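Local coordinates for protein fimbrial subunit CupB6 (Pseudomonas aeruginosa, PDB 5CYL) that probably acts as the adhesive tip subunit of a chaperone-usher pilus, helping the bacterium attach to surfaces and form biofilms, at residues G62-V67 against T144-S149; R97-D102 against L152-V157; G222-K227 against A318-I323; S236-F241 against V286-L291. All coordinates share one frame; numbering follows the deposited sequence.

Overall arrangement
Four contacts fall in two groups on opposite sides of the centre of an elongated, strand-rich adhesin. Contacts 1 and 2 lie in the N-terminal half with centres 11 Å apart. They share the sheet in which strands 56-65 and 151-160 are neighbours, and they are joined by the bond from Trp-64 N to Pro-100 O (2.9 Å). Along the chain their segments alternate. Contacts 3 and 4 lie in the C-terminal fimbrial region with centres 13 Å apart, linked where Arg-239 N meets Ala-318 O at 2.7 Å; here contact 4 is nested inside the loop that contact 3 closes. The centres of contacts 1 and 3 stand 66 Å apart, and their nearest atoms about 46 Å.

Contact 1: G62-V67 against T144-S149; sequences GNWSGV and TSVSGS
Trp-64 and Val-146 meet where the end of a strand faces a long loop, and they supply the apolar part of the contact. The first torsion of Trp-64 (chi1 -82°) sets CG anti to its carbonyl carbon and extends the indole from the strand so that its six-membered ring leads. CH2 of Trp-64 lies 3.9 Å from CG1 of Val-146, and CZ3 of the same ring is 4.1 Å from that methyl. The two side chains cross obliquely, the methyl lying near the CH2-CZ3 end of the six-membered ring. The CB of Val-146 is directed at the strand, whereas the indole gets there by its length.

The second point of contact is polar and slight. OG of Ser-149 gives a weak hydrogen bond to O of Gly-66 at 3.4 Å, close to where the backbones come nearest, with the CA atoms of Gly-66 and Ser-149 5.4 Å apart. Gly-66 has a positive phi of 92°, a conformation in which a CB would press on the carbonyl oxygen of the residue before; glycine avoids this, and the chain turns there as the strand ends. Next to it, Ser-65 OG turns to Asn-153 and Thr-151 on the adjoining strand. On the loop, OG of Ser-145 bonds to O of Val-146 at 2.7 Å, tying the backbone beside the valine.

Ser-193 of the short helix 191-194 touches both Trp-64 and Val-146, while Val-76, Ile-99 and Val-101 also pack on the indole. The loop before strand 151-160 thus packs a valine against a tryptophan of strand 56-65, loop-to-strand packing in the beta-sandwich-like N-terminal half.

Contact 2: R97-D102 against L152-V157; sequences RVIPVD and LNLWAV
Ile-99 lies just past the end of strand 96-98 and faces strand 151-160 with its CA 8.7 Å from that of Leu-152, a separation bridged by side chains and by no hydrogen bond between the segments. The isoleucine does most of the reaching. Its CB is aimed at the strand, CG1 stands anti to the carbonyl carbon (chi1 -60°), and with the chain extended beyond CG1 (chi2 163°), CD1 reaches toward the methyls of two leucines. There CD1 of Ile-99 comes 4.0 Å from CD1 of Leu-152 and, on the next inward residue, CD1 of Ile-99 is 4.1 Å from CD2 of Leu-154. The CG2 branch of Ile-99 also meets Leu-152 CD1, at 4.1 Å, so that leucine methyl is touched by both branches.

This is the interior of a beta-sandwich: strand 96-98 belongs to the six-stranded sheet, strand 151-160 to the four-stranded one, and alternation along the latter turns Leu-152 and Leu-154 inward. Ile-99 crosses each leucine at about a right angle, methyl against methyl, with apolar contacts throughout. Ile-87 of strand 83-90 touches both Ile-99 and Leu-152, and Leu-108 adds to Ile-99. From strand 185-189, Leu-188 packs on Leu-152 and Tyr-186 on Leu-154.

Contact 3: G222-K227 against A318-I323; sequences GSVALK and AAYIRI
Strand 215-225, ending in segment 222-227, and strand 311-322, ending in segment 318-323, run in roughly the same direction with their CA atoms 8.7 Å apart at Val-224 and Tyr-320, and no hydrogen bond joins them. They face each other across the immunoglobulin-like sandwich of a fimbrial subunit. Strand 352-361 lies parallel to 215-225 and antiparallel to 332-343, an order consistent with donor-strand complementation, in which a donated strand fills the place of the strand missing from the pilin fold; backbone bonds from Val-224 to Asn-359 and Thr-361 are part of that pairing.

Tyr-320 carries the contact from its side. With CG anti to the carbonyl carbon (chi1 -76°), the phenol rises from the strand toward the other segment and turns its CD2-CE2 side to it. CD2 of the Tyr-320 ring is 4.1 Å from CG2 of Val-224. Val-224 points its CB at the tyrosine. Its CG1 is anti to the carbonyl carbon; CG2, between the backbone N and the carbonyl carbon, does the touching. Leu-221 and Ile-285 also pack against Tyr-320.

The phenol OH of Tyr-320 is engaged with O of Ala-334. One atom farther out along the ring than CD2, toward the hydroxyl, O of Gly-222, whose positive phi of 80° suits a glycine, sits at the ring edge near its plane, 4.0 Å from CE2 of Tyr-320.

Contact 4: S236-F241 against V286-L291; sequences STERSF and VVKNGL
Phe-241 and Val-287 are brought together by two different first torsions: the phenylalanine CG sits between its backbone N and carbonyl carbon (chi1 63°), while CG1 of the valine is anti to its own N (chi1 -167°). The ring therefore leans toward the other segment and the valine branch comes forward. CZ of Phe-241 lies 3.9 Å from CG1 of Val-287, and CE1 of the ring is 4.1 Å from the same methyl. The side chains cross at about a right angle, the methyl near the far end of the ring. At another part of the ring edge, in its plane, lies O of Arg-239.

Glu-238 and Lys-288 form a looser second pair. Both chains are extended beyond CG, and OE2 of Glu-238 lies 4.0 Å from CD of Lys-288, beside the aliphatic stem, and 4.8 Å from Lys-288 NZ. The opposite charges probably attract weakly, though they form no salt bridge; weak hydrogen bonds take OE2 to Ser-317 and NZ to Gln-293. Arg-239 NH1 gives a bent bond to Glu-238 O at 3.3 Å.

Nearest CA atoms, Glu-238 and Val-287, are 8.9 Å apart, because strand 311-322 runs between the two segments and pairs antiparallel with both strands 239-245 and 283-289. Phe-241 and Val-287 meet over the inner face of strand 311-322, where Leu-316 of that strand and Val-219 of strand 215-225 touch the phenylalanine and strand 352-361 supplies Val-354 to Phe-241 and Phe-356 to Val-287.

Contact 1: G62-V67 against T144-S149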
loop_
_atom_site.group_PDB
_atom_site.type_symbol
_atom_site.label_atom_id
_atom_site.label_comp_id
_atom_site.label_asym_id
_atom_site.label_seq_id
_atom_site.Cartn_x
_atom_site.Cartn_y
_atom_site.Cartn_z
ATOM N N GLY A 62 -26.926 14.425 -4.459
ATOM C CA GLY A 62 -25.463 14.485 -4.393
ATOM C C GLY A 62 -24.845 14.718 -5.741
ATOM O O GLY A 62 -25.411 14.385 -6.762
ATOM N N ASN A 63 -23.681 15.335 -5.756
ATOM C CA ASN A 63 -22.841 15.303 -6.953
ATOM C C ASN A 63 -21.420 15.688 -6.587
ATOM O O ASN A 63 -21.182 16.322 -5.563
ATOM C CB ASN A 63 -23.375 16.241 -8.014
ATOM C CG ASN A 63 -23.140 17.682 -7.671
ATOM O OD1 ASN A 63 -23.137 18.081 -6.515
ATOM N ND2 ASN A 63 -22.943 18.487 -8.686
ATOM N N TRP A 64 -20.475 15.306 -7.429
ATOM C CA TRP A 64 -19.073 15.655 -7.251
ATOM C C TRP A 64 -18.815 16.795 -8.204
ATOM O O TRP A 64 -19.110 16.702 -9.408
ATOM C CB TRP A 64 -18.139 14.493 -7.610
ATOM C CG TRP A 64 -17.953 13.472 -6.559
ATOM C CD1 TRP A 64 -18.618 12.295 -6.453
ATOM C CD2 TRP A 64 -17.029 13.498 -5.465
ATOM N NE1 TRP A 64 -18.185 11.590 -5.332
ATOM C CE2 TRP A 64 -17.192 12.305 -4.733
ATOM C CE3 TRP A 64 -16.074 14.403 -5.043
ATOM C CZ2 TRP A 64 -16.468 12.023 -3.583
ATOM C CZ3 TRP A 64 -15.323 14.095 -3.896
ATOM C CH2 TRP A 64 -15.540 12.925 -3.190
ATOM N N SER A 65 -18.253 17.878 -7.694
ATOM C CA SER A 65 -17.834 18.984 -8.582
ATOM C C SER A 65 -16.341 19.209 -8.452
ATOM O O SER A 65 -15.663 18.679 -7.553
ATOM C CB SER A 65 -18.591 20.272 -8.271
ATOM O OG SER A 65 -18.549 20.512 -6.882
ATOM N N GLY A 66 -15.792 19.994 -9.369
ATOM C CA GLY A 66 -14.362 20.317 -9.331
ATOM C C GLY A 66 -13.528 19.367 -10.147
ATOM O O GLY A 66 -12.305 19.467 -10.194
ATOM N N VAL A 67 -14.217 18.436 -10.790
ATOM C CA VAL A 67 -13.655 17.569 -11.815
ATOM C C VAL A 67 -14.768 17.306 -12.841
ATOM O O VAL A 67 -15.902 17.068 -12.476
ATOM C CB VAL A 67 -13.133 16.239 -11.244
ATOM C CG1 VAL A 67 -12.715 15.303 -12.367
ATOM C CG2 VAL A 67 -11.975 16.486 -10.287
ATOM N N THR A 144 -5.973 9.677 2.701
ATOM C CA THR A 144 -6.430 10.759 3.571
ATOM C C THR A 144 -7.354 11.754 2.880
ATOM O O THR A 144 -8.114 12.463 3.540
ATOM C CB THR A 144 -5.251 11.516 4.171
ATOM O OG1 THR A 144 -4.459 12.023 3.099
ATOM C CG2 THR A 144 -4.399 10.575 5.042
ATOM N N SER A 145 -7.277 11.825 1.561
ATOM C CA SER A 145 -7.996 12.860 0.835
ATOM C C SER A 145 -8.226 12.481 -0.616
ATOM O O SER A 145 -7.624 11.563 -1.135
ATOM C CB SER A 145 -7.234 14.167 0.941
ATOM O OG SER A 145 -7.625 15.057 -0.064
ATOM N N VAL A 146 -9.164 13.171 -1.236
ATOM C CA VAL A 146 -9.336 13.107 -2.673
ATOM C C VAL A 146 -8.230 13.947 -3.288
ATOM O O VAL A 146 -7.823 14.938 -2.714
ATOM C CB VAL A 146 -10.725 13.611 -3.109
ATOM C CG1 VAL A 146 -11.769 12.957 -2.238
ATOM C CG2 VAL A 146 -10.823 15.118 -2.999
ATOM N N SER A 147 -7.751 13.539 -4.449
ATOM C CA SER A 147 -6.771 14.315 -5.195
ATOM C C SER A 147 -7.448 15.517 -5.832
ATOM O O SER A 147 -8.597 15.451 -6.216
ATOM C CB SER A 147 -6.069 13.430 -6.244
ATOM O OG SER A 147 -5.958 14.039 -7.520
ATOM N N GLY A 148 -6.719 16.612 -5.958
ATOM C CA GLY A 148 -7.214 17.760 -6.715
ATOM C C GLY A 148 -8.212 18.632 -6.004
ATOM O O GLY A 148 -8.295 18.654 -4.788
ATOM N N SER A 149 -8.974 19.382 -6.784
ATOM C CA SER A 149 -9.961 20.299 -6.238
ATOM C C SER A 149 -11.373 19.729 -6.185
ATOM O O SER A 149 -12.329 20.452 -5.923
ATOM C CB SER A 149 -9.955 21.606 -7.030
ATOM O OG SER A 149 -10.202 21.370 -8.398
#

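Contact 2: R97-D102 against L152-V157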
loop_
_atom_site.group_PDB
_atom_site.type_symbol
_atom_site.label_atom_id
_atom_site.label_comp_id
_atom_site.label_asym_id
_atom_site.label_seq_id
_atom_site.Cartn_x
_atom_site.Cartn_y
_atom_site.Cartn_z
ATOM N N ARG A 97 -27.268 3.823 -4.872
ATOM C CA ARG A 97 -26.978 4.824 -5.895
ATOM C C ARG A 97 -25.662 5.532 -5.575
ATOM O O ARG A 97 -25.465 6.050 -4.468
ATOM C CB ARG A 97 -28.123 5.827 -6.018
ATOM C CG ARG A 97 -29.386 5.239 -6.610
ATOM C CD ARG A 97 -30.480 6.283 -6.786
ATOM N NE ARG A 97 -31.745 5.671 -7.208
ATOM C CZ ARG A 97 -32.667 5.213 -6.355
ATOM N NH1 ARG A 97 -32.468 5.253 -5.036
ATOM N NH2 ARG A 97 -33.781 4.701 -6.843
ATOM N N VAL A 98 -24.777 5.557 -6.567
ATOM C CA VAL A 98 -23.492 6.210 -6.420
ATOM C C VAL A 98 -23.656 7.699 -6.724
ATOM O O VAL A 98 -24.340 8.069 -7.676
ATOM C CB VAL A 98 -22.448 5.605 -7.362
ATOM C CG1 VAL A 98 -22.689 6.020 -8.815
ATOM C CG2 VAL A 98 -21.050 6.032 -6.950
ATOM N N ILE A 99 -23.084 8.554 -5.889
ATOM C CA ILE A 99 -23.129 9.986 -6.145
ATOM C C ILE A 99 -22.342 10.173 -7.420
ATOM O O ILE A 99 -21.241 9.676 -7.528
ATOM C CB ILE A 99 -22.536 10.771 -4.986
ATOM C CG1 ILE A 99 -23.347 10.471 -3.699
ATOM C CG2 ILE A 99 -22.485 12.263 -5.318
ATOM C CD1 ILE A 99 -22.641 10.840 -2.431
ATOM N N PRO A 100 -22.908 10.866 -8.406
ATOM C CA PRO A 100 -22.198 10.960 -9.673
ATOM C C PRO A 100 -21.269 12.149 -9.762
ATOM O O PRO A 100 -21.388 13.092 -8.980
ATOM C CB PRO A 100 -23.320 11.156 -10.695
ATOM C CG PRO A 100 -24.387 11.870 -9.946
ATOM C CD PRO A 100 -24.269 11.417 -8.495
ATOM N N VAL A 101 -20.382 12.130 -10.737
ATOM C CA VAL A 101 -19.620 13.323 -11.062
ATOM C C VAL A 101 -20.373 14.015 -12.196
ATOM O O VAL A 101 -20.374 13.543 -13.310
ATOM C CB VAL A 101 -18.196 12.973 -11.507
ATOM C CG1 VAL A 101 -17.457 14.241 -11.881
ATOM C CG2 VAL A 101 -17.443 12.219 -10.414
ATOM N N ASP A 102 -21.060 15.104 -11.879
ATOM C CA ASP A 102 -21.835 15.864 -12.859
ATOM C C ASP A 102 -21.899 17.330 -12.414
ATOM O O ASP A 102 -21.558 17.640 -11.263
ATOM C CB ASP A 102 -23.221 15.235 -13.015
ATOM C CG ASP A 102 -23.966 15.752 -14.232
ATOM O OD1 ASP A 102 -23.340 16.229 -15.201
ATOM O OD2 ASP A 102 -25.203 15.713 -14.222
ATOM N N LEU A 152 -17.198 17.173 -2.802
ATOM C CA LEU A 152 -18.419 16.391 -2.607
ATOM C C LEU A 152 -19.590 17.250 -2.072
ATOM O O LEU A 152 -19.528 17.752 -0.939
ATOM C CB LEU A 152 -18.152 15.237 -1.612
ATOM C CG LEU A 152 -19.400 14.382 -1.278
ATOM C CD1 LEU A 152 -19.860 13.709 -2.575
ATOM C CD2 LEU A 152 -19.173 13.364 -0.158
ATOM N N ASN A 153 -20.666 17.363 -2.847
ATOM C CA ASN A 153 -21.829 18.160 -2.433
ATOM C C ASN A 153 -23.049 17.320 -2.109
ATOM O O ASN A 153 -23.521 16.550 -2.936
ATOM C CB ASN A 153 -22.181 19.165 -3.504
ATOM C CG ASN A 153 -20.962 19.885 -4.038
ATOM O OD1 ASN A 153 -20.424 20.801 -3.402
ATOM N ND2 ASN A 153 -20.541 19.501 -5.211
ATOM N N LEU A 154 -23.522 17.456 -0.883
ATOM C CA LEU A 154 -24.772 16.836 -0.473
ATOM C C LEU A 154 -25.844 17.905 -0.426
ATOM O O LEU A 154 -25.674 18.944 0.198
ATOM C CB LEU A 154 -24.606 16.181 0.899
ATOM C CG LEU A 154 -23.445 15.190 1.001
ATOM C CD1 LEU A 154 -23.392 14.526 2.369
ATOM C CD2 LEU A 154 -23.552 14.120 -0.083
ATOM N N TRP A 155 -26.962 17.650 -1.068
ATOM C CA TRP A 155 -28.071 18.608 -1.060
ATOM C C TRP A 155 -29.296 18.066 -0.341
ATOM O O TRP A 155 -29.873 17.068 -0.777
ATOM C CB TRP A 155 -28.464 18.932 -2.480
ATOM C CG TRP A 155 -27.342 19.479 -3.307
ATOM C CD1 TRP A 155 -26.272 18.796 -3.782
ATOM C CD2 TRP A 155 -27.197 20.825 -3.770
ATOM N NE1 TRP A 155 -25.473 19.619 -4.527
ATOM C CE2 TRP A 155 -26.016 20.877 -4.532
ATOM C CE3 TRP A 155 -27.955 21.992 -3.615
ATOM C CZ2 TRP A 155 -25.567 22.048 -5.145
ATOM C CZ3 TRP A 155 -27.518 23.160 -4.227
ATOM C CH2 TRP A 155 -26.327 23.185 -4.979
ATOM N N ALA A 156 -29.726 18.710 0.733
ATOM C CA ALA A 156 -31.105 18.471 1.245
ATOM C C ALA A 156 -32.039 19.544 0.724
ATOM O O ALA A 156 -31.878 20.696 1.067
ATOM C CB ALA A 156 -31.140 18.463 2.752
ATOM N N VAL A 157 -32.997 19.178 -0.105
ATOM C CA VAL A 157 -33.866 20.166 -0.774
ATOM C C VAL A 157 -35.355 19.868 -0.570
ATOM O O VAL A 157 -35.823 18.747 -0.863
ATOM C CB VAL A 157 -33.560 20.257 -2.285
ATOM C CG1 VAL A 157 -34.461 21.273 -2.987
ATOM C CG2 VAL A 157 -32.107 20.619 -2.515
#

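Contact 3: G222-K227 against A318-I323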
loop_
_atom_site.group_PDB
_atom_site.type_symbol
_atom_site.label_atom_id
_atom_site.label_comp_id
_atom_site.label_asym_id
_atom_site.label_seq_id
_atom_site.Cartn_x
_atom_site.Cartn_y
_atom_site.Cartn_z
ATOM N N GLY A 222 34.114 -26.103 3.588
ATOM C CA GLY A 222 34.931 -27.330 3.649
ATOM C C GLY A 222 36.421 -27.123 3.392
ATOM O O GLY A 222 36.939 -26.021 3.502
ATOM N N SER A 223 37.131 -28.204 3.139
ATOM C CA SER A 223 38.587 -28.102 2.984
ATOM C C SER A 223 38.950 -28.416 1.572
ATOM O O SER A 223 38.400 -29.368 1.000
ATOM C CB SER A 223 39.329 -29.056 3.913
ATOM O OG SER A 223 39.323 -28.510 5.203
ATOM N N VAL A 224 39.873 -27.631 1.012
ATOM C CA VAL A 224 40.332 -27.837 -0.367
ATOM C C VAL A 224 41.843 -27.689 -0.438
ATOM O O VAL A 224 42.423 -26.794 0.161
ATOM C CB VAL A 224 39.643 -26.875 -1.373
ATOM C CG1 VAL A 224 38.143 -27.143 -1.473
ATOM C CG2 VAL A 224 39.838 -25.460 -0.940
ATOM N N ALA A 225 42.459 -28.553 -1.209
ATOM C CA ALA A 225 43.897 -28.523 -1.352
ATOM C C ALA A 225 44.299 -27.484 -2.365
ATOM O O ALA A 225 43.560 -27.273 -3.327
ATOM C CB ALA A 225 44.416 -29.883 -1.767
ATOM N N LEU A 226 45.475 -26.868 -2.163
ATOM C CA LEU A 226 46.007 -25.878 -3.120
ATOM C C LEU A 226 46.129 -26.420 -4.531
ATOM O O LEU A 226 45.952 -25.666 -5.480
ATOM C CB LEU A 226 47.386 -25.386 -2.725
ATOM C CG LEU A 226 47.567 -24.493 -1.520
ATOM C CD1 LEU A 226 48.887 -24.791 -0.838
ATOM C CD2 LEU A 226 47.549 -23.037 -1.930
ATOM N N LYS A 227 46.439 -27.716 -4.653
ATOM C CA LYS A 227 46.646 -28.388 -5.961
ATOM C C LYS A 227 45.364 -28.279 -6.803
ATOM O O LYS A 227 45.401 -28.189 -8.012
ATOM C CB LYS A 227 47.119 -29.852 -5.789
ATOM N N ALA A 318 28.077 -20.427 -2.696
ATOM C CA ALA A 318 29.388 -19.869 -2.358
ATOM C C ALA A 318 30.540 -20.846 -2.609
ATOM O O ALA A 318 30.361 -22.057 -2.526
ATOM C CB ALA A 318 29.397 -19.400 -0.918
ATOM N N ALA A 319 31.701 -20.293 -2.932
ATOM C CA ALA A 319 32.899 -21.099 -3.155
ATOM C C ALA A 319 34.144 -20.282 -2.918
ATOM O O ALA A 319 34.103 -19.046 -2.875
ATOM C CB ALA A 319 32.921 -21.706 -4.543
ATOM N N TYR A 320 35.248 -20.981 -2.695
ATOM C CA TYR A 320 36.569 -20.350 -2.669
ATOM C C TYR A 320 37.017 -19.982 -4.087
ATOM O O TYR A 320 36.759 -20.713 -5.046
ATOM C CB TYR A 320 37.566 -21.307 -2.042
ATOM C CG TYR A 320 37.416 -21.370 -0.553
ATOM C CD1 TYR A 320 37.615 -20.222 0.226
ATOM C CD2 TYR A 320 37.082 -22.547 0.083
ATOM C CE1 TYR A 320 37.483 -20.250 1.601
ATOM C CE2 TYR A 320 36.923 -22.595 1.466
ATOM C CZ TYR A 320 37.119 -21.453 2.218
ATOM O OH TYR A 320 37.021 -21.488 3.608
ATOM N N ILE A 321 37.690 -18.854 -4.219
ATOM C CA ILE A 321 38.272 -18.483 -5.511
ATOM C C ILE A 321 39.739 -18.184 -5.325
ATOM O O ILE A 321 40.134 -17.604 -4.302
ATOM C CB ILE A 321 37.563 -17.271 -6.130
ATOM C CG1 ILE A 321 37.921 -17.143 -7.612
ATOM C CG2 ILE A 321 37.874 -16.012 -5.333
ATOM C CD1 ILE A 321 37.242 -16.001 -8.333
ATOM N N ARG A 322 40.557 -18.566 -6.284
ATOM C CA ARG A 322 41.972 -18.252 -6.177
ATOM C C ARG A 322 42.330 -16.893 -6.763
ATOM O O ARG A 322 42.172 -16.659 -7.964
ATOM C CB ARG A 322 42.765 -19.323 -6.868
ATOM C CG ARG A 322 44.254 -19.059 -6.851
ATOM C CD ARG A 322 44.936 -19.827 -7.951
ATOM N NE ARG A 322 46.256 -19.310 -8.216
ATOM C CZ ARG A 322 47.178 -19.964 -8.901
ATOM N NH1 ARG A 322 46.914 -21.169 -9.414
ATOM N NH2 ARG A 322 48.361 -19.403 -9.088
ATOM N N ILE A 323 42.840 -16.003 -5.935
ATOM C CA ILE A 323 43.227 -14.701 -6.479
ATOM C C ILE A 323 44.734 -14.480 -6.615
ATOM O O ILE A 323 45.102 -13.662 -7.438
ATOM C CB ILE A 323 42.587 -13.521 -5.743
ATOM C CG1 ILE A 323 43.187 -13.496 -4.341
ATOM C CG2 ILE A 323 41.063 -13.638 -5.829
ATOM C CD1 ILE A 323 42.494 -12.653 -3.296
#

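Contact 4: S236-F241 against V286-L291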
loop_
_atom_site.group_PDB
_atom_site.type_symbol
_atom_site.label_atom_id
_atom_site.label_comp_id
_atom_site.label_asym_id
_atom_site.label_seq_id
_atom_site.Cartn_x
_atom_site.Cartn_y
_atom_site.Cartn_z
ATOM N N SER A 236 36.427 -23.532 -5.778
ATOM C CA SER A 236 36.132 -24.780 -5.090
ATOM C C SER A 236 34.726 -25.247 -5.462
ATOM O O SER A 236 34.069 -24.584 -6.234
ATOM C CB SER A 236 36.314 -24.620 -3.586
ATOM O OG SER A 236 35.304 -23.841 -2.972
ATOM N N THR A 237 34.280 -26.408 -4.984
ATOM C CA THR A 237 32.903 -26.830 -5.237
ATOM C C THR A 237 31.921 -25.930 -4.467
ATOM O O THR A 237 32.212 -25.577 -3.302
ATOM C CB THR A 237 32.738 -28.287 -4.860
ATOM O OG1 THR A 237 33.679 -29.066 -5.610
ATOM C CG2 THR A 237 31.345 -28.746 -5.180
ATOM N N GLU A 238 30.836 -25.510 -5.155
ATOM C CA GLU A 238 29.813 -24.551 -4.651
ATOM C C GLU A 238 29.034 -25.089 -3.506
ATOM O O GLU A 238 28.672 -26.245 -3.544
ATOM C CB GLU A 238 28.767 -24.254 -5.698
ATOM C CG GLU A 238 29.150 -23.079 -6.537
ATOM C CD GLU A 238 28.178 -22.766 -7.652
ATOM O OE1 GLU A 238 27.299 -23.594 -7.986
ATOM O OE2 GLU A 238 28.293 -21.649 -8.189
ATOM N N ARG A 239 28.729 -24.244 -2.528
ATOM C CA ARG A 239 27.885 -24.607 -1.406
ATOM C C ARG A 239 26.636 -23.761 -1.516
ATOM O O ARG A 239 26.703 -22.558 -1.673
ATOM C CB ARG A 239 28.606 -24.349 -0.084
ATOM C CG ARG A 239 29.881 -25.156 0.095
ATOM C CD ARG A 239 29.569 -26.630 0.280
ATOM N NE ARG A 239 30.763 -27.470 0.321
ATOM C CZ ARG A 239 31.140 -28.282 -0.667
ATOM N NH1 ARG A 239 30.409 -28.375 -1.773
ATOM N NH2 ARG A 239 32.241 -29.022 -0.543
ATOM N N SER A 240 25.467 -24.383 -1.429
ATOM C CA SER A 240 24.174 -23.661 -1.537
ATOM C C SER A 240 23.506 -23.293 -0.230
ATOM O O SER A 240 23.421 -24.091 0.673
ATOM C CB SER A 240 23.195 -24.451 -2.375
ATOM O OG SER A 240 23.484 -24.223 -3.750
ATOM N N PHE A 241 23.064 -22.047 -0.150
ATOM C CA PHE A 241 22.319 -21.537 0.999
ATOM C C PHE A 241 21.284 -20.520 0.571
ATOM O O PHE A 241 21.356 -19.980 -0.512
ATOM C CB PHE A 241 23.254 -20.985 2.075
ATOM C CG PHE A 241 24.063 -19.811 1.649
ATOM C CD1 PHE A 241 25.059 -19.937 0.705
ATOM C CD2 PHE A 241 23.844 -18.573 2.235
ATOM C CE1 PHE A 241 25.813 -18.828 0.329
ATOM C CE2 PHE A 241 24.595 -17.459 1.886
ATOM C CZ PHE A 241 25.583 -17.587 0.929
ATOM N N VAL A 286 33.651 -16.254 -3.437
ATOM C CA VAL A 286 32.654 -15.672 -4.345
ATOM C C VAL A 286 31.246 -16.209 -4.075
ATOM O O VAL A 286 31.077 -17.403 -3.904
ATOM C CB VAL A 286 33.011 -15.863 -5.830
ATOM C CG1 VAL A 286 34.116 -14.906 -6.222
ATOM C CG2 VAL A 286 33.415 -17.280 -6.113
ATOM N N VAL A 287 30.229 -15.345 -4.088
ATOM C CA VAL A 287 28.853 -15.784 -3.894
ATOM C C VAL A 287 28.000 -15.452 -5.100
ATOM O O VAL A 287 27.918 -14.286 -5.547
ATOM C CB VAL A 287 28.218 -15.135 -2.676
ATOM C CG1 VAL A 287 26.913 -15.834 -2.315
ATOM C CG2 VAL A 287 29.179 -15.193 -1.524
ATOM N N LYS A 288 27.323 -16.474 -5.611
ATOM C CA LYS A 288 26.538 -16.307 -6.807
ATOM C C LYS A 288 25.016 -16.203 -6.545
ATOM O O LYS A 288 24.435 -17.068 -5.900
ATOM C CB LYS A 288 26.850 -17.440 -7.737
ATOM C CG LYS A 288 26.064 -17.329 -9.000
ATOM C CD LYS A 288 26.023 -18.693 -9.614
ATOM C CE LYS A 288 25.544 -18.571 -11.018
ATOM N NZ LYS A 288 25.566 -19.883 -11.716
ATOM N N ASN A 289 24.395 -15.140 -7.070
ATOM C CA ASN A 289 22.961 -14.869 -6.947
ATOM C C ASN A 289 22.223 -15.802 -7.909
ATOM O O ASN A 289 22.437 -15.770 -9.112
ATOM C CB ASN A 289 22.681 -13.381 -7.218
ATOM C CG ASN A 289 21.191 -13.012 -7.252
ATOM O OD1 ASN A 289 20.318 -13.792 -7.662
ATOM N ND2 ASN A 289 20.904 -11.795 -6.855
ATOM N N GLY A 290 21.355 -16.638 -7.342
ATOM C CA GLY A 290 20.635 -17.657 -8.100
ATOM C C GLY A 290 19.679 -17.071 -9.113
ATOM O O GLY A 290 19.518 -17.625 -10.211
ATOM N N LEU A 291 19.057 -15.946 -8.748
ATOM C CA LEU A 291 18.060 -15.301 -9.621
ATOM C C LEU A 291 18.734 -14.624 -10.821
ATOM O O LEU A 291 18.445 -14.911 -11.979
ATOM C CB LEU A 291 17.247 -14.302 -8.823
ATOM C CG LEU A 291 16.758 -14.820 -7.464
ATOM C CD1 LEU A 291 16.260 -13.649 -6.652
ATOM C CD2 LEU A 291 15.672 -15.871 -7.576
#